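Local coordinates for 5-Carboxyvanillate Decarboxylase (Novosphingobium aromaticivorans, PDB 4QRN), which probably acts as a metal-dependent decarboxylase that removes a carboxyl group from 5-carboxyvanillate, with manganese bound in its active site, at residues Arg95-Leu109 with Gln141-Val153. Residues are numbered along the deposited sequence; the frame is centred on the assembly and turned at random. Where two conformers were deposited one is given.
Sequences RIADMDATGIDKAIL and QKYPDRFIGMGTV
Arg146 reaches from the foot of strand 147-149 to Asp100 at the end of helix 93-101, where strands 106-111 and 147-149, joined through helix 122-142, form a parallel beta-alpha-beta crossover of this amidohydrolase-family protein. The case illustrates how one arginine can tie a helix end and the turn after it to the start of a neighbouring strand. Arg146 NH1 and NH2 both grip Asp100 OD1, at 2.9 and 2.8 Å, the carboxylate lying only 14° from the guanidinium plane. Arg146 NH2 also donates to Ile104 O and NE to Asp105 O (each 2.8 Å), so four bonds fix the rotation of the group at its edge, while Ile96 CD1 lies over one face. Bends at chi2 and chi3 (-57° and -59°) curl the chain back to these acceptors. Replacing Arg146 with an alanine is likely to leave the Asp100 carboxylate without its charge partner and Ile104 O and Asp105 O without these donors.

The backbones then pair in register: Ala107 N donates to Arg146 O, and Met150 N to Leu109 O. On one face of the sheet Ile148 CD1 packs against Ile108 CG1, 4.0 Å away, and it also touches the aliphatic chain of Lys106. On the other, the Phe147 ring meets Arg95 CD and Ile96 CD1 of helix 93-101, the latter 3.6 Å from Phe147 CE1, with Cys140 and Ala139 of helix 122-142 also against it. Leu109 CD1 sits over the Phe147 ring, 4.1 Å from the centroid, a CH-pi contact, while Met99 SD makes a Met-aromatic contact at the ring edge, 3.7 Å from Phe147 CE1.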
loop_
_atom_site.group_PDB
_atom_site.type_symbol
_atom_site.label_atom_id
_atom_site.label_comp_id
_atom_site.label_asym_id
_atom_site.label_seq_id
_atom_site.Cartn_x
_atom_site.Cartn_y
_atom_site.Cartn_z
ATOM N N ARG A 95 -6.333 -25.952 -19.800
ATOM C CA ARG A 95 -5.990 -25.523 -18.449
ATOM C C ARG A 95 -5.267 -26.656 -17.712
ATOM O O ARG A 95 -4.270 -26.424 -17.034
ATOM C CB ARG A 95 -7.255 -25.103 -17.705
ATOM C CG ARG A 95 -7.001 -24.705 -16.254
ATOM C CD ARG A 95 -8.235 -24.144 -15.592
ATOM N NE ARG A 95 -8.720 -22.924 -16.209
ATOM C CZ ARG A 95 -8.559 -21.693 -15.730
ATOM N NH1 ARG A 95 -7.933 -21.459 -14.565
ATOM N NH2 ARG A 95 -9.075 -20.671 -16.392
ATOM N N ILE A 96 -5.779 -27.873 -17.827
ATOM C CA ILE A 96 -5.146 -29.012 -17.175
ATOM C C ILE A 96 -3.714 -29.194 -17.677
ATOM O O ILE A 96 -2.816 -29.445 -16.884
ATOM C CB ILE A 96 -5.965 -30.287 -17.415
ATOM C CG1 ILE A 96 -7.305 -30.220 -16.678
ATOM C CG2 ILE A 96 -5.158 -31.550 -17.049
ATOM C CD1 ILE A 96 -7.227 -30.396 -15.213
ATOM N N ALA A 97 -3.505 -29.089 -18.987
ATOM C CA ALA A 97 -2.152 -29.220 -19.533
ATOM C C ALA A 97 -1.236 -28.112 -18.979
ATOM O O ALA A 97 -0.060 -28.365 -18.701
ATOM C CB ALA A 97 -2.199 -29.195 -21.047
ATOM N N ASP A 98 -1.762 -26.898 -18.858
ATOM C CA ASP A 98 -0.955 -25.815 -18.321
ATOM C C ASP A 98 -0.577 -26.086 -16.858
ATOM O O ASP A 98 0.539 -25.759 -16.429
ATOM C CB ASP A 98 -1.699 -24.469 -18.430
ATOM C CG ASP A 98 -1.640 -23.857 -19.837
ATOM O OD1 ASP A 98 -0.958 -24.403 -20.734
ATOM O OD2 ASP A 98 -2.276 -22.797 -20.036
ATOM N N MET A 99 -1.507 -26.631 -16.088
ATOM C CA MET A 99 -1.208 -27.033 -14.726
ATOM C C MET A 99 -0.171 -28.148 -14.710
ATOM O O MET A 99 0.808 -28.097 -13.950
ATOM C CB MET A 99 -2.478 -27.483 -14.016
ATOM C CG MET A 99 -3.438 -26.320 -13.731
ATOM S SD MET A 99 -5.098 -26.811 -13.255
ATOM C CE MET A 99 -4.783 -27.685 -11.721
ATOM N N ASP A 100 -0.369 -29.170 -15.546
ATOM C CA ASP A 100 0.555 -30.286 -15.591
ATOM C C ASP A 100 1.971 -29.778 -15.908
ATOM O O ASP A 100 2.962 -30.265 -15.352
ATOM C CB ASP A 100 0.112 -31.296 -16.643
ATOM C CG ASP A 100 -1.127 -32.097 -16.237
ATOM O OD1 ASP A 100 -1.492 -32.125 -15.040
ATOM O OD2 ASP A 100 -1.709 -32.757 -17.135
ATOM N N ALA A 101 2.086 -28.820 -16.820
ATOM C CA ALA A 101 3.389 -28.313 -17.250
ATOM C C ALA A 101 4.117 -27.527 -16.170
ATOM O O ALA A 101 5.317 -27.274 -16.299
ATOM C CB ALA A 101 3.231 -27.462 -18.502
ATOM N N THR A 102 3.395 -27.097 -15.137
ATOM C CA THR A 102 4.025 -26.373 -14.038
ATOM C C THR A 102 3.894 -27.104 -12.699
ATOM O O THR A 102 4.129 -26.537 -11.639
ATOM C CB THR A 102 3.485 -24.936 -13.941
ATOM O OG1 THR A 102 2.042 -24.936 -13.923
ATOM C CG2 THR A 102 4.023 -24.095 -15.077
ATOM N N GLY A 103 3.539 -28.386 -12.760
ATOM C CA GLY A 103 3.483 -29.180 -11.551
ATOM C C GLY A 103 2.389 -28.796 -10.567
ATOM O O GLY A 103 2.515 -29.098 -9.379
ATOM N N ILE A 104 1.339 -28.129 -11.049
ATOM C CA ILE A 104 0.258 -27.708 -10.183
ATOM C C ILE A 104 -0.768 -28.831 -10.063
ATOM O O ILE A 104 -1.415 -29.223 -11.037
ATOM C CB ILE A 104 -0.393 -26.396 -10.669
ATOM C CG1 ILE A 104 0.651 -25.271 -10.760
ATOM C CG2 ILE A 104 -1.565 -26.032 -9.760
ATOM C CD1 ILE A 104 1.474 -25.041 -9.496
ATOM N N ASP A 105 -0.885 -29.382 -8.858
ATOM C CA ASP A 105 -1.787 -30.512 -8.610
ATOM C C ASP A 105 -3.245 -30.101 -8.544
ATOM O O ASP A 105 -4.104 -30.810 -9.072
ATOM C CB ASP A 105 -1.349 -31.219 -7.328
ATOM C CG ASP A 105 0.006 -31.845 -7.487
ATOM O OD1 ASP A 105 0.085 -32.852 -8.235
ATOM O OD2 ASP A 105 0.996 -31.328 -6.911
ATOM N N LYS A 106 -3.543 -28.994 -7.868
ATOM C CA LYS A 106 -4.918 -28.538 -7.730
ATOM C C LYS A 106 -4.946 -27.039 -7.851
ATOM O O LYS A 106 -3.992 -26.356 -7.447
ATOM C CB LYS A 106 -5.503 -28.944 -6.376
ATOM C CG LYS A 106 -5.473 -30.451 -6.124
ATOM C CD LYS A 106 -6.252 -30.830 -4.878
ATOM C CE LYS A 106 -6.192 -32.338 -4.648
ATOM N NZ LYS A 106 -7.057 -32.765 -3.521
ATOM N N ALA A 107 -6.054 -26.539 -8.397
ATOM C CA ALA A 107 -6.292 -25.111 -8.547
ATOM C C ALA A 107 -7.627 -24.771 -7.908
ATOM O O ALA A 107 -8.632 -25.446 -8.178
ATOM C CB ALA A 107 -6.300 -24.742 -10.015
ATOM N N ILE A 108 -7.640 -23.712 -7.110
ATOM C CA ILE A 108 -8.866 -23.166 -6.548
ATOM C C ILE A 108 -9.285 -22.013 -7.436
ATOM O O ILE A 108 -8.572 -21.016 -7.565
ATOM C CB ILE A 108 -8.673 -22.746 -5.091
ATOM C CG1 ILE A 108 -8.059 -23.944 -4.320
ATOM C CG2 ILE A 108 -9.992 -22.245 -4.520
ATOM C CD1 ILE A 108 -8.031 -23.818 -2.820
ATOM N N LEU A 109 -10.428 -22.208 -8.095
ATOM C CA LEU A 109 -10.862 -21.388 -9.222
ATOM C C LEU A 109 -11.969 -20.432 -8.830
ATOM O O LEU A 109 -12.907 -20.799 -8.107
ATOM C CB LEU A 109 -11.434 -22.290 -10.311
ATOM C CG LEU A 109 -10.443 -23.276 -10.897
ATOM C CD1 LEU A 109 -11.182 -24.368 -11.677
ATOM C CD2 LEU A 109 -9.462 -22.591 -11.803
ATOM N N GLN A 141 -16.783 -31.029 -11.294
ATOM C CA GLN A 141 -17.294 -32.405 -11.311
ATOM C C GLN A 141 -16.533 -33.255 -12.330
ATOM O O GLN A 141 -16.318 -34.448 -12.122
ATOM C CB GLN A 141 -18.800 -32.429 -11.605
ATOM C CG GLN A 141 -19.438 -33.816 -11.500
ATOM C CD GLN A 141 -20.917 -33.814 -11.833
ATOM O OE1 GLN A 141 -21.476 -32.793 -12.234
ATOM N NE2 GLN A 141 -21.559 -34.965 -11.668
ATOM N N LYS A 142 -16.137 -32.636 -13.440
ATOM C CA LYS A 142 -15.412 -33.342 -14.490
ATOM C C LYS A 142 -13.945 -33.630 -14.110
ATOM O O LYS A 142 -13.402 -34.667 -14.503
ATOM C CB LYS A 142 -15.479 -32.559 -15.802
ATOM C CG LYS A 142 -14.885 -33.293 -16.987
ATOM C CD LYS A 142 -15.211 -32.586 -18.285
ATOM C CE LYS A 142 -14.762 -33.428 -19.473
ATOM N NZ LYS A 142 -15.089 -32.799 -20.786
ATOM N N TYR A 143 -13.326 -32.722 -13.351
ATOM C CA TYR A 143 -11.925 -32.861 -12.956
ATOM C C TYR A 143 -11.819 -32.726 -11.446
ATOM O O TYR A 143 -11.200 -31.790 -10.927
ATOM C CB TYR A 143 -11.058 -31.808 -13.638
ATOM C CG TYR A 143 -11.136 -31.826 -15.145
ATOM C CD1 TYR A 143 -10.319 -32.671 -15.897
ATOM C CD2 TYR A 143 -11.990 -30.972 -15.822
ATOM C CE1 TYR A 143 -10.377 -32.669 -17.283
ATOM C CE2 TYR A 143 -12.050 -30.956 -17.203
ATOM C CZ TYR A 143 -11.246 -31.808 -17.926
ATOM O OH TYR A 143 -11.318 -31.779 -19.297
ATOM N N PRO A 144 -12.408 -33.671 -10.710
ATOM C CA PRO A 144 -12.575 -33.468 -9.268
ATOM C C PRO A 144 -11.269 -33.498 -8.464
ATOM O O PRO A 144 -11.233 -32.985 -7.349
ATOM C CB PRO A 144 -13.506 -34.631 -8.868
ATOM C CG PRO A 144 -13.239 -35.677 -9.906
ATOM C CD PRO A 144 -13.041 -34.920 -11.173
ATOM N N ASP A 145 -10.214 -34.110 -8.998
ATOM C CA ASP A 145 -8.933 -34.119 -8.293
ATOM C C ASP A 145 -8.042 -32.945 -8.670
ATOM O O ASP A 145 -6.955 -32.812 -8.101
ATOM C CB ASP A 145 -8.206 -35.433 -8.555
ATOM C CG ASP A 145 -8.927 -36.624 -7.944
ATOM O OD1 ASP A 145 -9.591 -36.460 -6.892
ATOM O OD2 ASP A 145 -8.835 -37.730 -8.518
ATOM N N ARG A 146 -8.502 -32.106 -9.606
ATOM C CA ARG A 146 -7.690 -30.983 -10.097
ATOM C C ARG A 146 -8.289 -29.611 -9.834
ATOM O O ARG A 146 -7.544 -28.649 -9.667
ATOM C CB ARG A 146 -7.457 -31.096 -11.613
ATOM C CG ARG A 146 -6.927 -32.441 -12.076
ATOM C CD ARG A 146 -5.653 -32.861 -11.418
ATOM N NE ARG A 146 -4.533 -31.938 -11.605
ATOM C CZ ARG A 146 -3.751 -31.901 -12.686
ATOM N NH1 ARG A 146 -3.982 -32.675 -13.733
ATOM N NH2 ARG A 146 -2.752 -31.045 -12.736
ATOM N N PHE A 147 -9.624 -29.496 -9.879
ATOM C CA PHE A 147 -10.304 -28.202 -9.835
ATOM C C PHE A 147 -11.178 -28.140 -8.588
ATOM O O PHE A 147 -11.952 -29.075 -8.333
ATOM C CB PHE A 147 -11.242 -28.025 -11.029
ATOM C CG PHE A 147 -10.588 -27.872 -12.400
ATOM C CD1 PHE A 147 -9.233 -27.607 -12.588
ATOM C CD2 PHE A 147 -11.406 -27.962 -13.528
ATOM C CE1 PHE A 147 -8.721 -27.450 -13.879
ATOM C CE2 PHE A 147 -10.904 -27.802 -14.803
ATOM C CZ PHE A 147 -9.563 -27.556 -14.984
ATOM N N ILE A 148 -11.063 -27.036 -7.853
ATOM C CA ILE A 148 -11.852 -26.764 -6.666
ATOM C C ILE A 148 -12.499 -25.411 -6.886
ATOM O O ILE A 148 -11.841 -24.501 -7.389
ATOM C CB ILE A 148 -10.933 -26.701 -5.416
ATOM C CG1 ILE A 148 -10.196 -28.033 -5.237
ATOM C CG2 ILE A 148 -11.725 -26.320 -4.162
ATOM C CD1 ILE A 148 -8.881 -27.902 -4.473
ATOM N N GLY A 149 -13.763 -25.251 -6.519
ATOM C CA GLY A 149 -14.445 -24.011 -6.817
ATOM C C GLY A 149 -14.708 -23.094 -5.639
ATOM O O GLY A 149 -15.040 -23.541 -4.524
ATOM N N MET A 150 -14.631 -21.789 -5.926
ATOM C CA MET A 150 -15.140 -20.716 -5.072
ATOM C C MET A 150 -16.292 -20.072 -5.844
ATOM O O MET A 150 -16.165 -19.785 -7.030
ATOM C CB MET A 150 -14.050 -19.676 -4.788
ATOM C CG MET A 150 -12.872 -20.238 -3.996
ATOM S SD MET A 150 -13.222 -20.548 -2.259
ATOM C CE MET A 150 -12.821 -18.946 -1.553
ATOM N N GLY A 151 -17.407 -19.830 -5.172
ATOM C CA GLY A 151 -18.533 -19.209 -5.840
ATOM C C GLY A 151 -18.355 -17.723 -6.064
ATOM O O GLY A 151 -17.592 -17.042 -5.356
ATOM N N THR A 152 -19.113 -17.223 -7.043
ATOM C CA THR A 152 -19.241 -15.795 -7.306
ATOM C C THR A 152 -20.636 -15.338 -6.902
ATOM O O THR A 152 -21.601 -16.113 -7.016
ATOM C CB THR A 152 -18.933 -15.482 -8.810
ATOM O OG1 THR A 152 -18.430 -14.156 -8.955
ATOM C CG2 THR A 152 -20.134 -15.652 -9.727
ATOM N N VAL A 153 -20.741 -14.111 -6.409
ATOM C CA VAL A 153 -22.023 -13.605 -5.946
ATOM C C VAL A 153 -22.280 -12.202 -6.519
ATOM O O VAL A 153 -21.518 -11.690 -7.335
ATOM C CB VAL A 153 -22.163 -13.665 -4.390
ATOM C CG1 VAL A 153 -22.051 -15.111 -3.897
ATOM C CG2 VAL A 153 -21.153 -12.758 -3.680
#